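Glyoxalase/bleomycin resistance protein/dioxygenase (Nocardioides sp., PDB 4MYM) is of unknown specific activity but probably acts as a metal-dependent enzyme or a drug-binding protein of the vicinal oxygen chelate superfamily. Local coordinates at residues E46-K51 and A64-P69; T113-L118 and S127-Y132; C138-G143 and F148-A153. All blocks are in the same frame, centred on the assembly; numbering follows the deposited sequence.

Contact 1 (E46-K51 and A64-P69); sequences EFYTTK and ADFEGP
The F66 ring reaches helix 41-51 with its outer end. Its CZ lies 3.8 Å from Y48 CB, and its CE2 is about equally close to that carbon. Beside them, F66 CE1 meets the methyl T49 CG2 at 3.7 Å. The T49 side chain crosses the phenylalanine at about a right angle. On the helix itself, one face of the Y48 ring receives F47 CD1, 3.6 Å above the plane and offset toward the rim. The F47 ring in turn has Y48 CG at its edge, in plane.

The contact is small and wholly apolar. No hydrogen bond joins the two segments. The CG2 of T49 lies anti to its carbonyl carbon, which turns the methyl toward F66 while OG1 is taken up by V45 O. The Y48 ring continues past F66, and its OH hydrogen-bonds to E147 OE2. F66 also meets the ring of Y54 and packs on L56 and L73 of the two neighbouring strands. Within the helix, E46 O accepts from both T50 N and T50 OG1, from opposite faces of its carbonyl plane.

Helix 41-51 is thus laid on the sheet formed by strands 33-38, 56-60, 63-66 and 72-77. Helix and sheet together form the beta-alpha-beta-beta-beta module that characterises the vicinal oxygen chelate fold.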
loop_
_atom_site.group_PDB
_atom_site.type_symbol
_atom_site.label_atom_id
_atom_site.label_comp_id
_atom_site.label_asym_id
_atom_site.label_seq_id
_atom_site.Cartn_x
_atom_site.Cartn_y
_atom_site.Cartn_z
ATOM N N GLU A 46 -16.010 -8.655 -2.253
ATOM C CA GLU A 46 -17.293 -8.156 -1.743
ATOM C C GLU A 46 -17.124 -6.927 -0.830
ATOM O O GLU A 46 -17.856 -5.938 -0.957
ATOM C CB GLU A 46 -18.019 -9.291 -1.006
ATOM C CG GLU A 46 -19.357 -8.922 -0.375
ATOM C CD GLU A 46 -20.440 -8.572 -1.390
ATOM O OE1 GLU A 46 -20.255 -8.813 -2.615
ATOM O OE2 GLU A 46 -21.495 -8.051 -0.952
ATOM N N PHE A 47 -16.138 -6.978 0.062
ATOM C CA PHE A 47 -15.861 -5.868 0.984
ATOM C C PHE A 47 -15.478 -4.575 0.251
ATOM O O PHE A 47 -16.094 -3.528 0.455
ATOM C CB PHE A 47 -14.758 -6.280 1.978
ATOM C CG PHE A 47 -14.378 -5.203 2.966
ATOM C CD1 PHE A 47 -13.429 -4.250 2.648
ATOM C CD2 PHE A 47 -14.965 -5.157 4.234
ATOM C CE1 PHE A 47 -13.077 -3.256 3.549
ATOM C CE2 PHE A 47 -14.616 -4.169 5.143
ATOM C CZ PHE A 47 -13.664 -3.217 4.802
ATOM N N TYR A 48 -14.475 -4.636 -0.632
ATOM C CA TYR A 48 -13.966 -3.401 -1.239
ATOM C C TYR A 48 -14.935 -2.779 -2.222
ATOM O O TYR A 48 -14.986 -1.549 -2.331
ATOM C CB TYR A 48 -12.583 -3.604 -1.879
ATOM C CG TYR A 48 -11.597 -4.094 -0.851
ATOM C CD1 TYR A 48 -11.033 -3.220 0.088
ATOM C CD2 TYR A 48 -11.286 -5.448 -0.766
ATOM C CE1 TYR A 48 -10.156 -3.689 1.061
ATOM C CE2 TYR A 48 -10.415 -5.924 0.192
ATOM C CZ TYR A 48 -9.862 -5.052 1.099
ATOM O OH TYR A 48 -9.008 -5.569 2.029
ATOM N N THR A 49 -15.694 -3.624 -2.923
ATOM C CA THR A 49 -16.710 -3.157 -3.863
ATOM C C THR A 49 -17.929 -2.570 -3.143
ATOM O O THR A 49 -18.263 -1.404 -3.339
ATOM C CB THR A 49 -17.178 -4.275 -4.813
ATOM O OG1 THR A 49 -17.618 -5.412 -4.057
ATOM C CG2 THR A 49 -16.040 -4.699 -5.730
ATOM N N THR A 50 -18.581 -3.362 -2.300
ATOM C CA THR A 50 -19.856 -2.917 -1.703
ATOM C C THR A 50 -19.680 -1.914 -0.560
ATOM O O THR A 50 -20.495 -1.002 -0.416
ATOM C CB THR A 50 -20.706 -4.097 -1.210
ATOM O OG1 THR A 50 -20.099 -4.658 -0.049
ATOM C CG2 THR A 50 -20.841 -5.158 -2.301
ATOM N N LYS A 51 -18.625 -2.059 0.241
ATOM C CA LYS A 51 -18.422 -1.168 1.393
ATOM C C LYS A 51 -17.648 0.083 1.040
ATOM O O LYS A 51 -17.984 1.169 1.516
ATOM C CB LYS A 51 -17.700 -1.872 2.536
ATOM C CG LYS A 51 -18.285 -3.208 2.947
ATOM C CD LYS A 51 -19.649 -3.061 3.565
ATOM C CE LYS A 51 -20.135 -4.376 4.165
ATOM N NZ LYS A 51 -19.194 -4.898 5.186
ATOM N N ALA A 64 -7.765 -10.363 -8.246
ATOM C CA ALA A 64 -8.643 -9.323 -8.754
ATOM C C ALA A 64 -8.022 -7.975 -8.424
ATOM O O ALA A 64 -7.340 -7.835 -7.411
ATOM C CB ALA A 64 -10.029 -9.443 -8.142
ATOM N N ASP A 65 -8.215 -6.997 -9.307
ATOM C CA ASP A 65 -7.879 -5.625 -8.987
ATOM C C ASP A 65 -8.952 -4.662 -9.453
ATOM O O ASP A 65 -9.886 -5.036 -10.179
ATOM C CB ASP A 65 -6.495 -5.241 -9.503
ATOM C CG ASP A 65 -6.404 -5.197 -11.009
ATOM O OD1 ASP A 65 -7.408 -5.402 -11.727
ATOM O OD2 ASP A 65 -5.281 -4.937 -11.473
ATOM N N PHE A 66 -8.815 -3.428 -9.009
ATOM C CA PHE A 66 -9.861 -2.433 -9.165
ATOM C C PHE A 66 -9.392 -1.269 -10.014
ATOM O O PHE A 66 -8.186 -1.086 -10.236
ATOM C CB PHE A 66 -10.307 -1.941 -7.795
ATOM C CG PHE A 66 -10.753 -3.041 -6.885
ATOM C CD1 PHE A 66 -11.918 -3.732 -7.140
ATOM C CD2 PHE A 66 -10.003 -3.389 -5.775
ATOM C CE1 PHE A 66 -12.343 -4.752 -6.309
ATOM C CE2 PHE A 66 -10.411 -4.412 -4.939
ATOM C CZ PHE A 66 -11.585 -5.103 -5.207
ATOM N N GLU A 67 -10.357 -0.479 -10.475
ATOM C CA GLU A 67 -10.094 0.639 -11.376
ATOM C C GLU A 67 -9.396 1.794 -10.668
ATOM O O GLU A 67 -9.581 2.011 -9.464
ATOM C CB GLU A 67 -11.403 1.137 -12.017
ATOM C CG GLU A 67 -11.952 0.194 -13.080
ATOM C CD GLU A 67 -13.173 0.739 -13.814
ATOM O OE1 GLU A 67 -13.880 1.633 -13.280
ATOM O OE2 GLU A 67 -13.430 0.252 -14.938
ATOM N N GLY A 68 -8.577 2.524 -11.426
ATOM C CA GLY A 68 -8.000 3.780 -10.962
ATOM C C GLY A 68 -9.067 4.862 -11.030
ATOM O O GLY A 68 -10.248 4.552 -11.169
ATOM N N PRO A 69 -8.666 6.141 -10.958
ATOM C CA PRO A 69 -7.299 6.671 -10.961
ATOM C C PRO A 69 -6.555 6.505 -9.643
ATOM O O PRO A 69 -7.139 6.076 -8.641
ATOM C CB PRO A 69 -7.513 8.161 -11.252
ATOM C CG PRO A 69 -8.831 8.456 -10.629
ATOM C CD PRO A 69 -9.666 7.224 -10.858
#

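Contact 2 (T113-L118 and S127-Y132); sequences TAYERL and SPPADY
P129 CD sits over one face of the Y115 ring, above its centre. It is 3.4 Å from the ring centroid and only 8° off the ring normal, a CH-pi contact almost straight down onto the ring. P129 CG lies beside it, 3.7 Å from Y115 CG. The proline ring and the tyrosine side chain cross at about a right angle. P128 touches the far end of the same tyrosine: its CB is 3.9 Å from Y115 OH. Here the two side chains run side by side and point the same way. No hydrogen bond crosses between the segments.

The tyrosine reaches the prolines because its CG is anti to the backbone N (chi1 171°). This directs the ring from helix 108-120 toward the chain that leads into strand 130-132. Both elements belong to the second beta-alpha-beta-beta-beta module of the chain, made of strand 99-104, helix 108-120 and strands 130-132, 136-142 and 147-154. The contact lies at the surface of the module, where the helix meets the approach to strand 130-132.

The Y115 ring meets the ring of F125, with planes at about 60°, and Y115 and P129 both pack on I139 of strand 136-142, where P129 also touches R137. S127 and Y132 pack on T85 and T84 of the second subunit.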
loop_
_atom_site.group_PDB
_atom_site.type_symbol
_atom_site.label_atom_id
_atom_site.label_comp_id
_atom_site.label_asym_id
_atom_site.label_seq_id
_atom_site.Cartn_x
_atom_site.Cartn_y
_atom_site.Cartn_z
ATOM N N THR A 113 -18.462 12.896 8.684
ATOM C CA THR A 113 -19.395 12.511 7.638
ATOM C C THR A 113 -19.055 11.152 7.044
ATOM O O THR A 113 -19.931 10.297 6.853
ATOM C CB THR A 113 -19.410 13.559 6.486
ATOM O OG1 THR A 113 -19.908 14.799 6.990
ATOM C CG2 THR A 113 -20.306 13.117 5.385
ATOM N N ALA A 114 -17.787 10.951 6.716
ATOM C CA ALA A 114 -17.352 9.659 6.167
ATOM C C ALA A 114 -17.633 8.519 7.159
ATOM O O ALA A 114 -18.108 7.455 6.769
ATOM C CB ALA A 114 -15.870 9.711 5.816
ATOM N N TYR A 115 -17.342 8.766 8.429
ATOM C CA TYR A 115 -17.596 7.810 9.517
ATOM C C TYR A 115 -19.052 7.327 9.515
ATOM O O TYR A 115 -19.333 6.117 9.489
ATOM C CB TYR A 115 -17.225 8.465 10.848
ATOM C CG TYR A 115 -17.627 7.691 12.079
ATOM C CD1 TYR A 115 -16.953 6.527 12.440
ATOM C CD2 TYR A 115 -18.691 8.112 12.889
ATOM C CE1 TYR A 115 -17.307 5.811 13.570
ATOM C CE2 TYR A 115 -19.050 7.398 14.032
ATOM C CZ TYR A 115 -18.350 6.252 14.372
ATOM O OH TYR A 115 -18.691 5.512 15.493
ATOM N N GLU A 116 -19.994 8.270 9.481
ATOM C CA GLU A 116 -21.410 7.891 9.481
ATOM C C GLU A 116 -21.820 7.118 8.218
ATOM O O GLU A 116 -22.549 6.134 8.320
ATOM C CB GLU A 116 -22.312 9.119 9.711
ATOM C CG GLU A 116 -22.072 9.842 11.033
ATOM C CD GLU A 116 -22.334 8.992 12.287
ATOM O OE1 GLU A 116 -22.891 7.881 12.177
ATOM O OE2 GLU A 116 -21.983 9.447 13.402
ATOM N N ARG A 117 -21.328 7.517 7.041
ATOM C CA ARG A 117 -21.669 6.819 5.800
ATOM C C ARG A 117 -21.093 5.404 5.812
ATOM O O ARG A 117 -21.772 4.439 5.464
ATOM C CB ARG A 117 -21.149 7.578 4.557
ATOM C CG ARG A 117 -21.827 8.923 4.319
ATOM C CD ARG A 117 -21.383 9.618 3.028
ATOM N NE ARG A 117 -22.075 10.908 2.828
ATOM C CZ ARG A 117 -23.156 11.113 2.062
ATOM N NH1 ARG A 117 -23.727 10.120 1.375
ATOM N NH2 ARG A 117 -23.676 12.336 1.971
ATOM N N LEU A 118 -19.841 5.284 6.238
ATOM C CA LEU A 118 -19.174 3.978 6.248
ATOM C C LEU A 118 -19.791 3.055 7.297
ATOM O O LEU A 118 -20.030 1.874 7.047
ATOM C CB LEU A 118 -17.673 4.152 6.492
ATOM C CG LEU A 118 -16.874 4.682 5.292
ATOM C CD1 LEU A 118 -15.451 5.009 5.703
ATOM C CD2 LEU A 118 -16.862 3.662 4.165
ATOM N N SER A 127 -12.641 3.168 16.890
ATOM C CA SER A 127 -13.124 4.236 17.769
ATOM C C SER A 127 -13.905 5.208 16.917
ATOM O O SER A 127 -13.680 5.266 15.695
ATOM C CB SER A 127 -11.981 5.041 18.394
ATOM O OG SER A 127 -10.987 4.214 18.943
ATOM N N PRO A 128 -14.809 5.992 17.545
ATOM C CA PRO A 128 -15.398 7.094 16.783
ATOM C C PRO A 128 -14.353 8.127 16.430
ATOM O O PRO A 128 -13.250 8.111 16.986
ATOM C CB PRO A 128 -16.419 7.711 17.767
ATOM C CG PRO A 128 -16.707 6.624 18.745
ATOM C CD PRO A 128 -15.399 5.883 18.891
ATOM N N PRO A 129 -14.711 9.081 15.545
ATOM C CA PRO A 129 -13.807 10.155 15.190
ATOM C C PRO A 129 -13.168 10.794 16.416
ATOM O O PRO A 129 -13.843 10.983 17.434
ATOM C CB PRO A 129 -14.723 11.152 14.472
ATOM C CG PRO A 129 -15.761 10.303 13.836
ATOM C CD PRO A 129 -15.976 9.148 14.792
ATOM N N ALA A 130 -11.878 11.091 16.333
ATOM C CA ALA A 130 -11.179 11.793 17.416
ATOM C C ALA A 130 -10.012 12.579 16.874
ATOM O O ALA A 130 -9.526 12.301 15.773
ATOM C CB ALA A 130 -10.698 10.804 18.477
ATOM N N ASP A 131 -9.572 13.560 17.658
ATOM C CA ASP A 131 -8.365 14.319 17.377
ATOM C C ASP A 131 -7.172 13.637 18.025
ATOM O O ASP A 131 -7.224 13.222 19.196
ATOM C CB ASP A 131 -8.499 15.760 17.881
ATOM C CG ASP A 131 -9.612 16.521 17.179
ATOM O OD1 ASP A 131 -10.109 16.044 16.127
ATOM O OD2 ASP A 131 -9.977 17.610 17.659
ATOM N N TYR A 132 -6.094 13.508 17.259
ATOM C CA TYR A 132 -4.920 12.798 17.719
ATOM C C TYR A 132 -3.755 13.749 17.931
ATOM O O TYR A 132 -3.749 14.857 17.392
ATOM C CB TYR A 132 -4.564 11.679 16.728
ATOM C CG TYR A 132 -5.563 10.552 16.825
ATOM C CD1 TYR A 132 -5.338 9.474 17.680
ATOM C CD2 TYR A 132 -6.770 10.615 16.143
ATOM C CE1 TYR A 132 -6.263 8.466 17.807
ATOM C CE2 TYR A 132 -7.704 9.606 16.261
ATOM C CZ TYR A 132 -7.441 8.536 17.096
ATOM O OH TYR A 132 -8.365 7.553 17.214
#

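Contact 3 (C138-G143 and F148-A153); sequences CIYFPG and FWEYFA
F141 CG stands between its backbone N and carbonyl carbon (chi1 61°), which swings the ring across to W149. W149 CG is anti to its own carbonyl carbon (chi1 -68°), which puts it close to F141 CE1 and CZ. Both side chains lie on one face of an antiparallel beta hairpin, strands 136-142 and 147-154. W149 CB lies over one face of the F141 ring, 3.5 Å from its centroid. The ring of F141 and the five-membered ring of W149 are near parallel but slid apart. Y151 CE1 is at the edge of the F141 ring, 3.7 Å from F141 CE2, completing an aromatic cluster.

Four backbone bonds hold the strands, two in each hydrogen-bonded pair: I139 with Y151 and F141 with W149. The shortest is W149 N to F141 O, 2.7 Å and nearly straight at 173°. W149 NE1 bonds to E147.

C138, Y140, F148, E150 and F152 lie on the opposite face. Here F148 CE2 is 3.8 Å from Y140 CD1. E150 OE1 bonds to a bound BTB molecule, probably from the crystallisation liquor, which is consistent with a pocket. The other carboxylate oxygen, E150 OE2, receives a weak hydrogen bond of 2.7 Å from Y140 OH.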
loop_
_atom_site.group_PDB
_atom_site.type_symbol
_atom_site.label_atom_id
_atom_site.label_comp_id
_atom_site.label_asym_id
_atom_site.label_seq_id
_atom_site.Cartn_x
_atom_site.Cartn_y
_atom_site.Cartn_z
ATOM N N CYS A 138 -8.889 11.619 12.918
ATOM C CA CYS A 138 -8.757 10.312 12.265
ATOM C C CYS A 138 -9.813 9.311 12.643
ATOM O O CYS A 138 -10.375 9.354 13.752
ATOM C CB CYS A 138 -7.407 9.676 12.607
ATOM S SG CYS A 138 -6.006 10.748 12.329
ATOM N N ILE A 139 -10.061 8.387 11.715
ATOM C CA ILE A 139 -10.835 7.193 11.995
ATOM C C ILE A 139 -10.083 5.985 11.428
ATOM O O ILE A 139 -9.377 6.091 10.413
ATOM C CB ILE A 139 -12.266 7.267 11.432
ATOM C CG1 ILE A 139 -12.262 7.613 9.935
ATOM C CG2 ILE A 139 -13.064 8.303 12.236
ATOM C CD1 ILE A 139 -13.641 7.781 9.333
ATOM N N TYR A 140 -10.215 4.855 12.113
ATOM C CA TYR A 140 -9.505 3.618 11.745
ATOM C C TYR A 140 -10.485 2.437 11.672
ATOM O O TYR A 140 -11.389 2.337 12.503
ATOM C CB TYR A 140 -8.413 3.342 12.774
ATOM C CG TYR A 140 -7.383 4.433 12.873
ATOM C CD1 TYR A 140 -6.315 4.482 11.992
ATOM C CD2 TYR A 140 -7.474 5.423 13.846
ATOM C CE1 TYR A 140 -5.366 5.482 12.075
ATOM C CE2 TYR A 140 -6.532 6.422 13.941
ATOM C CZ TYR A 140 -5.491 6.457 13.047
ATOM O OH TYR A 140 -4.574 7.456 13.128
ATOM N N PHE A 141 -10.332 1.572 10.663
ATOM C CA PHE A 141 -11.118 0.361 10.523
ATOM C C PHE A 141 -10.309 -0.772 9.888
ATOM O O PHE A 141 -9.474 -0.514 9.012
ATOM C CB PHE A 141 -12.440 0.584 9.754
ATOM C CG PHE A 141 -12.284 1.076 8.331
ATOM C CD1 PHE A 141 -12.334 0.187 7.261
ATOM C CD2 PHE A 141 -12.167 2.429 8.059
ATOM C CE1 PHE A 141 -12.239 0.635 5.956
ATOM C CE2 PHE A 141 -12.075 2.888 6.752
ATOM C CZ PHE A 141 -12.112 1.992 5.702
ATOM N N PRO A 142 -10.536 -2.021 10.346
ATOM C CA PRO A 142 -9.910 -3.184 9.729
ATOM C C PRO A 142 -10.541 -3.551 8.387
ATOM O O PRO A 142 -11.745 -3.369 8.183
ATOM C CB PRO A 142 -10.186 -4.302 10.739
ATOM C CG PRO A 142 -11.503 -3.935 11.332
ATOM C CD PRO A 142 -11.533 -2.427 11.366
ATOM N N GLY A 143 -9.719 -4.041 7.467
ATOM C CA GLY A 143 -10.222 -4.694 6.262
ATOM C C GLY A 143 -9.972 -6.195 6.379
ATOM O O GLY A 143 -9.383 -6.650 7.357
ATOM N N PHE A 148 -5.409 -2.388 8.053
ATOM C CA PHE A 148 -6.397 -1.404 8.481
ATOM C C PHE A 148 -6.301 -0.150 7.641
ATOM O O PHE A 148 -5.264 0.132 7.029
ATOM C CB PHE A 148 -6.318 -1.083 9.980
ATOM C CG PHE A 148 -5.065 -0.387 10.440
ATOM C CD1 PHE A 148 -3.829 -1.038 10.457
ATOM C CD2 PHE A 148 -5.131 0.897 10.963
ATOM C CE1 PHE A 148 -2.694 -0.398 10.939
ATOM C CE2 PHE A 148 -4.003 1.540 11.431
ATOM C CZ PHE A 148 -2.785 0.892 11.438
ATOM N N TRP A 149 -7.405 0.582 7.638
ATOM C CA TRP A 149 -7.567 1.837 6.910
ATOM C C TRP A 149 -7.658 3.007 7.872
ATOM O O TRP A 149 -8.238 2.894 8.964
ATOM C CB TRP A 149 -8.843 1.785 6.078
ATOM C CG TRP A 149 -8.794 0.808 4.926
ATOM C CD1 TRP A 149 -8.796 -0.558 4.997
ATOM C CD2 TRP A 149 -8.763 1.132 3.531
ATOM N NE1 TRP A 149 -8.755 -1.104 3.733
ATOM C CE2 TRP A 149 -8.731 -0.089 2.815
ATOM C CE3 TRP A 149 -8.754 2.337 2.817
ATOM C CZ2 TRP A 149 -8.690 -0.136 1.410
ATOM C CZ3 TRP A 149 -8.707 2.292 1.440
ATOM C CH2 TRP A 149 -8.675 1.062 0.747
ATOM N N GLU A 150 -7.056 4.117 7.466
ATOM C CA GLU A 150 -7.126 5.366 8.175
ATOM C C GLU A 150 -7.686 6.407 7.206
ATOM O O GLU A 150 -7.228 6.507 6.071
ATOM C CB GLU A 150 -5.751 5.799 8.635
ATOM C CG GLU A 150 -5.729 7.163 9.332
ATOM C CD GLU A 150 -4.351 7.751 9.452
ATOM O OE1 GLU A 150 -3.674 7.917 8.411
ATOM O OE2 GLU A 150 -3.939 8.090 10.574
ATOM N N TYR A 151 -8.716 7.128 7.635
ATOM C CA TYR A 151 -9.124 8.361 6.969
ATOM C C TYR A 151 -8.685 9.444 7.932
ATOM O O TYR A 151 -8.927 9.342 9.141
ATOM C CB TYR A 151 -10.638 8.429 6.746
ATOM C CG TYR A 151 -11.228 7.578 5.647
ATOM C CD1 TYR A 151 -10.692 6.337 5.300
ATOM C CD2 TYR A 151 -12.380 7.989 4.980
ATOM C CE1 TYR A 151 -11.255 5.563 4.305
ATOM C CE2 TYR A 151 -12.952 7.210 3.994
ATOM C CZ TYR A 151 -12.380 5.999 3.655
ATOM O OH TYR A 151 -12.964 5.220 2.682
ATOM N N PHE A 152 -7.989 10.460 7.432
ATOM C CA PHE A 152 -7.460 11.506 8.282
ATOM C C PHE A 152 -7.597 12.855 7.587
ATOM O O PHE A 152 -7.648 12.921 6.355
ATOM C CB PHE A 152 -6.005 11.261 8.696
ATOM C CG PHE A 152 -4.990 11.459 7.591
ATOM C CD1 PHE A 152 -4.764 10.464 6.640
ATOM C CD2 PHE A 152 -4.239 12.619 7.520
ATOM C CE1 PHE A 152 -3.835 10.645 5.622
ATOM C CE2 PHE A 152 -3.315 12.800 6.497
ATOM C CZ PHE A 152 -3.104 11.811 5.562
ATOM N N ALA A 153 -7.689 13.901 8.400
ATOM C CA ALA A 153 -7.638 15.279 7.918
ATOM C C ALA A 153 -6.917 16.152 8.943
ATOM O O ALA A 153 -7.078 15.983 10.160
ATOM C CB ALA A 153 -9.032 15.788 7.624
#

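How the contacts relate
The three contacts follow one another along the chain without overlap. Contact 1 belongs to the first beta-alpha-beta-beta-beta module, and contacts 2 and 3 belong to the second. The centres of contacts 2 and 3 are about 9 Å apart. They share one sheet, in which strands 130-132 and 136-142 are neighbours, joined by a probable hydrogen bond from C138 N to A130 O. Contact 1 lies about 17 Å from contact 3 and 21 Å from contact 2, centre to centre. F47 and Y48 still touch F141 and W149, so the two modules pack together directly. All three contacts also touch the second subunit of the dimer.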